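PDB 3GEK: putative thioesterase yhdA from Lactococcus lactis subsp. lactis, which probably acts as a hot-dog-fold thioesterase of the PaaI family, perhaps hydrolysing 1,4-dihydroxy-2-naphthoyl-CoA, although its true substrate is unproven. Local coordinates for residues I35-D38 and F39-Q42; A56-T59 and A60-S64. The protein carries 7 engineered substitutions. One frame throughout, in Å; residues are numbered along the deposited sequence.

Overall arrangement
Contact 1 (35-38 with 39-42) and contact 2 (56-59 with 60-64) follow one another along the chain, the first in the loop after strand 28-35, the second on helix 49-68, the long helix that the curled antiparallel sheet of this hot-dog fold wraps. Their centres lie about 20 Å apart and their nearest atoms about 9 Å, without touching. Contact 1 is peripheral, its centre about 17 Å from the centre of the chain, whereas the centre of contact 2 is about 5 Å from it and the contact is buried. Both also meet the second subunit, linking turn and helix to the oligomer.

Contact 1: I35-D38 and F39-Q42; sequences ILSD and FHAQ
Leu-36 and His-40 meet where the chain turns out of strand 28-35 into a short 3-10 segment. The imidazole is sandwiched: Leu-36 CD2 lies over one face, 4.0 Å from the centroid of the His-40 ring in a CH-pi contact, and Phe-39 CD2 covers the opposite face, 3.8 Å above the ring plane. With its CG anti to the carbonyl carbon (chi1 -45°), His-40 folds its ring back toward the preceding residues and brings CD2 within 3.1 Å of Ser-37 N. With an alanine here, the Leu-36 methyl and the Phe-39 ring edge would probably lose the flat group that lies between them. Ser-37 closes the start of the turn with its side chain. Its OG, swung between backbone N and carbonyl carbon (chi1 70°), accepts a bond from Phe-39 N at 3.2 Å, forming an ST turn. Two 3-10 bonds continue it, His-40 N to Ser-37 O (3.1 Å) and Ala-41 N to Asp-38 O (3.0 Å). Backbone bonds tie Leu-36 to Gly-91, just before strand 92-102, and His-40 to Asn-48, just before helix 49-68; Phe-39 packs on Leu-7 and hydrogen-bonds through its backbone to the second subunit, packing there on Gln-6.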
loop_
_atom_site.group_PDB
_atom_site.type_symbol
_atom_site.label_atom_id
_atom_site.label_comp_id
_atom_site.label_asym_id
_atom_site.label_seq_id
_atom_site.Cartn_x
_atom_site.Cartn_y
_atom_site.Cartn_z
ATOM N N ILE A 35 18.055 -15.947 8.862
ATOM C CA ILE A 35 18.695 -17.165 8.372
ATOM C C ILE A 35 17.645 -18.163 7.884
ATOM O O ILE A 35 16.783 -18.590 8.649
ATOM C CB ILE A 35 19.572 -17.823 9.454
ATOM C CG1 ILE A 35 20.446 -16.769 10.148
ATOM C CG2 ILE A 35 20.407 -18.960 8.851
ATOM C CD1 ILE A 35 21.150 -17.279 11.401
ATOM N N LEU A 36 17.748 -18.541 6.612
ATOM C CA LEU A 36 16.711 -19.335 5.947
ATOM C C LEU A 36 16.899 -20.844 6.063
ATOM O O LEU A 36 18.018 -21.358 5.996
ATOM C CB LEU A 36 16.575 -18.925 4.467
ATOM C CG LEU A 36 16.392 -17.422 4.186
ATOM C CD1 LEU A 36 16.431 -17.124 2.695
ATOM C CD2 LEU A 36 15.108 -16.903 4.796
ATOM N N SER A 37 15.775 -21.531 6.255
ATOM C CA SER A 37 15.666 -22.985 6.126
ATOM C C SER A 37 14.390 -23.280 5.344
ATOM O O SER A 37 13.779 -22.362 4.794
ATOM C CB SER A 37 15.593 -23.647 7.502
ATOM O OG SER A 37 14.359 -23.353 8.138
ATOM N N ASP A 38 13.985 -24.551 5.315
ATOM C CA ASP A 38 12.743 -24.982 4.664
ATOM C C ASP A 38 11.507 -24.351 5.296
ATOM O O ASP A 38 10.470 -24.220 4.647
ATOM C CB ASP A 38 12.609 -26.507 4.692
ATOM C CG ASP A 38 12.444 -27.062 6.108
ATOM O OD1 ASP A 38 11.368 -27.646 6.392
ATOM O OD2 ASP A 38 13.380 -26.916 6.931
ATOM N N PHE A 39 11.629 -23.969 6.566
ATOM C CA PHE A 39 10.578 -23.254 7.280
ATOM C C PHE A 39 10.083 -22.060 6.466
ATOM O O PHE A 39 8.887 -21.783 6.435
ATOM C CB PHE A 39 11.086 -22.792 8.658
ATOM C CG PHE A 39 10.092 -21.958 9.431
ATOM C CD1 PHE A 39 9.061 -22.561 10.145
ATOM C CD2 PHE A 39 10.193 -20.576 9.446
ATOM C CE1 PHE A 39 8.141 -21.795 10.861
ATOM C CE2 PHE A 39 9.280 -19.802 10.159
ATOM C CZ PHE A 39 8.248 -20.414 10.866
ATOM N N HIS A 40 11.012 -21.383 5.793
ATOM C CA HIS A 40 10.721 -20.145 5.071
ATOM C C HIS A 40 10.310 -20.364 3.606
ATOM O O HIS A 40 10.030 -19.403 2.890
ATOM C CB HIS A 40 11.930 -19.197 5.131
ATOM C CG HIS A 40 12.553 -19.078 6.487
ATOM N ND1 HIS A 40 12.429 -17.949 7.265
ATOM C CD2 HIS A 40 13.317 -19.942 7.197
ATOM C CE1 HIS A 40 13.089 -18.121 8.396
ATOM N NE2 HIS A 40 13.632 -19.323 8.382
ATOM N N ALA A 41 10.264 -21.622 3.168
ATOM C CA ALA A 41 10.062 -21.936 1.754
ATOM C C ALA A 41 8.605 -21.875 1.303
ATOM O O ALA A 41 7.689 -22.148 2.083
ATOM C CB ALA A 41 10.665 -23.295 1.424
ATOM N N GLN A 42 8.406 -21.492 0.041
ATOM C CA GLN A 42 7.120 -21.671 -0.638
ATOM C C GLN A 42 7.234 -22.819 -1.677
ATOM O O GLN A 42 8.352 -23.271 -1.970
ATOM C CB GLN A 42 6.598 -20.339 -1.217
ATOM C CG GLN A 42 7.535 -19.601 -2.165
ATOM C CD GLN A 42 7.513 -20.186 -3.562
ATOM O OE1 GLN A 42 6.509 -20.096 -4.273
ATOM N NE2 GLN A 42 8.617 -20.801 -3.959
#

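Contact 2: A56-T59 and A60-S64; sequences AEIT and AGMAS
Ala-56 to Ala-63 form a regular alpha-helical run within helix 49-68, where four successive backbone bonds join residues four apart. Ala-60 N reaches Ala-56 O at 3.1 Å and Ala-63 N reaches Thr-59 O at 2.9 Å; between them Gly-61 bonds to Glu-57 and Met-62 to Ile-58 in the same way. Among the side chains, Ile-58 and Met-62, a selenomethionine, share one flank: CG2 of Ile-58 comes 4.1 Å from SE of Met-62. The Met-62 chain leaves with CG anti to the carbonyl carbon and bends at chi3 (74°), after CG has passed 3.0 Å from Ile-58 O, and its side chain also lies on Phe-12. Thr-59 turns OG1 back to bond Leu-55 O, which satisfies this buried hydroxyl within the helix; the same side chain packs on Phe-30 and Ser-32 of strand 28-35. The small methyls of Ala-56, Ala-60 and Ala-63 face the sheet, Ala-60 resting on Trp-109, Ile-111 and Val-126. Polar ends are directed to partners: Ser-64 OG is gripped by His-107, Trp-109 and Asn-128, and Glu-57 OE1 bonds to His-83 of the second subunit. Toward the sheet the helix thus offers alanine methyls together with two hydroxyls whose hydrogen bonds are met, Thr-59 within the helix and Ser-64 on the strands, while Glu-57 carries a polar link across the subunit boundary.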
loop_
_atom_site.group_PDB
_atom_site.type_symbol
_atom_site.label_atom_id
_atom_site.label_comp_id
_atom_site.label_asym_id
_atom_site.label_seq_id
_atom_site.Cartn_x
_atom_site.Cartn_y
_atom_site.Cartn_z
ATOM N N ALA A 56 9.520 -8.073 8.287
ATOM C CA ALA A 56 9.405 -6.615 8.248
ATOM C C ALA A 56 8.577 -6.072 9.397
ATOM O O ALA A 56 8.984 -5.116 10.047
ATOM C CB ALA A 56 8.817 -6.166 6.938
ATOM N N GLU A 57 7.411 -6.673 9.635
ATOM C CA GLU A 57 6.516 -6.224 10.704
ATOM C C GLU A 57 7.149 -6.429 12.086
ATOM O O GLU A 57 7.028 -5.570 12.966
ATOM C CB GLU A 57 5.135 -6.898 10.598
ATOM C CG GLU A 57 4.070 -6.257 11.505
ATOM C CD GLU A 57 2.631 -6.662 11.188
ATOM O OE1 GLU A 57 2.289 -6.802 9.999
ATOM O OE2 GLU A 57 1.824 -6.802 12.147
ATOM N N ILE A 58 7.851 -7.552 12.255
ATOM C CA ILE A 58 8.472 -7.903 13.535
ATOM C C ILE A 58 9.687 -7.031 13.876
ATOM O O ILE A 58 9.812 -6.570 15.015
ATOM C CB ILE A 58 8.825 -9.417 13.617
ATOM C CG1 ILE A 58 7.537 -10.249 13.665
ATOM C CG2 ILE A 58 9.693 -9.724 14.848
ATOM C CD1 ILE A 58 7.734 -11.726 13.381
ATOM N N THR A 59 10.570 -6.810 12.899
ATOM C CA THR A 59 11.752 -5.967 13.105
ATOM C C THR A 59 11.395 -4.488 13.281
ATOM O O THR A 59 12.031 -3.782 14.065
ATOM C CB THR A 59 12.789 -6.119 11.970
ATOM O OG1 THR A 59 12.159 -5.882 10.701
ATOM C CG2 THR A 59 13.429 -7.517 11.987
ATOM N N ALA A 60 10.385 -4.025 12.544
ATOM C CA ALA A 60 9.888 -2.655 12.686
ATOM C C ALA A 60 9.355 -2.437 14.101
ATOM O O ALA A 60 9.650 -1.421 14.730
ATOM C CB ALA A 60 8.805 -2.358 11.653
ATOM N N GLY A 61 8.585 -3.409 14.591
ATOM C CA GLY A 61 8.054 -3.389 15.950
ATOM C C GLY A 61 9.138 -3.407 17.014
ATOM O O GLY A 61 9.028 -2.714 18.024
HETATM N N MSE A 62 10.168 -4.198 16.790
HETATM C CA MSE A 62 11.309 -4.276 17.706
HETATM C C MSE A 62 12.073 -2.950 17.739
HETATM O O MSE A 62 12.427 -2.464 18.808
HETATM C CB MSE A 62 12.258 -5.407 17.302
HETATM C CG MSE A 62 11.675 -6.814 17.375
HETATM SE SE MSE A 62 12.938 -8.160 16.716
HETATM C CE MSE A 62 14.148 -8.151 18.245
ATOM N N ALA A 63 12.310 -2.385 16.571
ATOM C CA ALA A 63 12.986 -1.094 16.415
ATOM C C ALA A 63 12.215 0.048 17.072
ATOM O O ALA A 63 12.800 0.851 17.801
ATOM C CB ALA A 63 13.227 -0.794 14.935
ATOM N N SER A 64 10.907 0.108 16.815
ATOM C CA SER A 64 10.033 1.116 17.417
ATOM C C SER A 64 10.048 1.047 18.944
ATOM O O SER A 64 10.184 2.075 19.607
ATOM C CB SER A 64 8.601 0.979 16.898
ATOM O OG SER A 64 8.457 1.544 15.606
#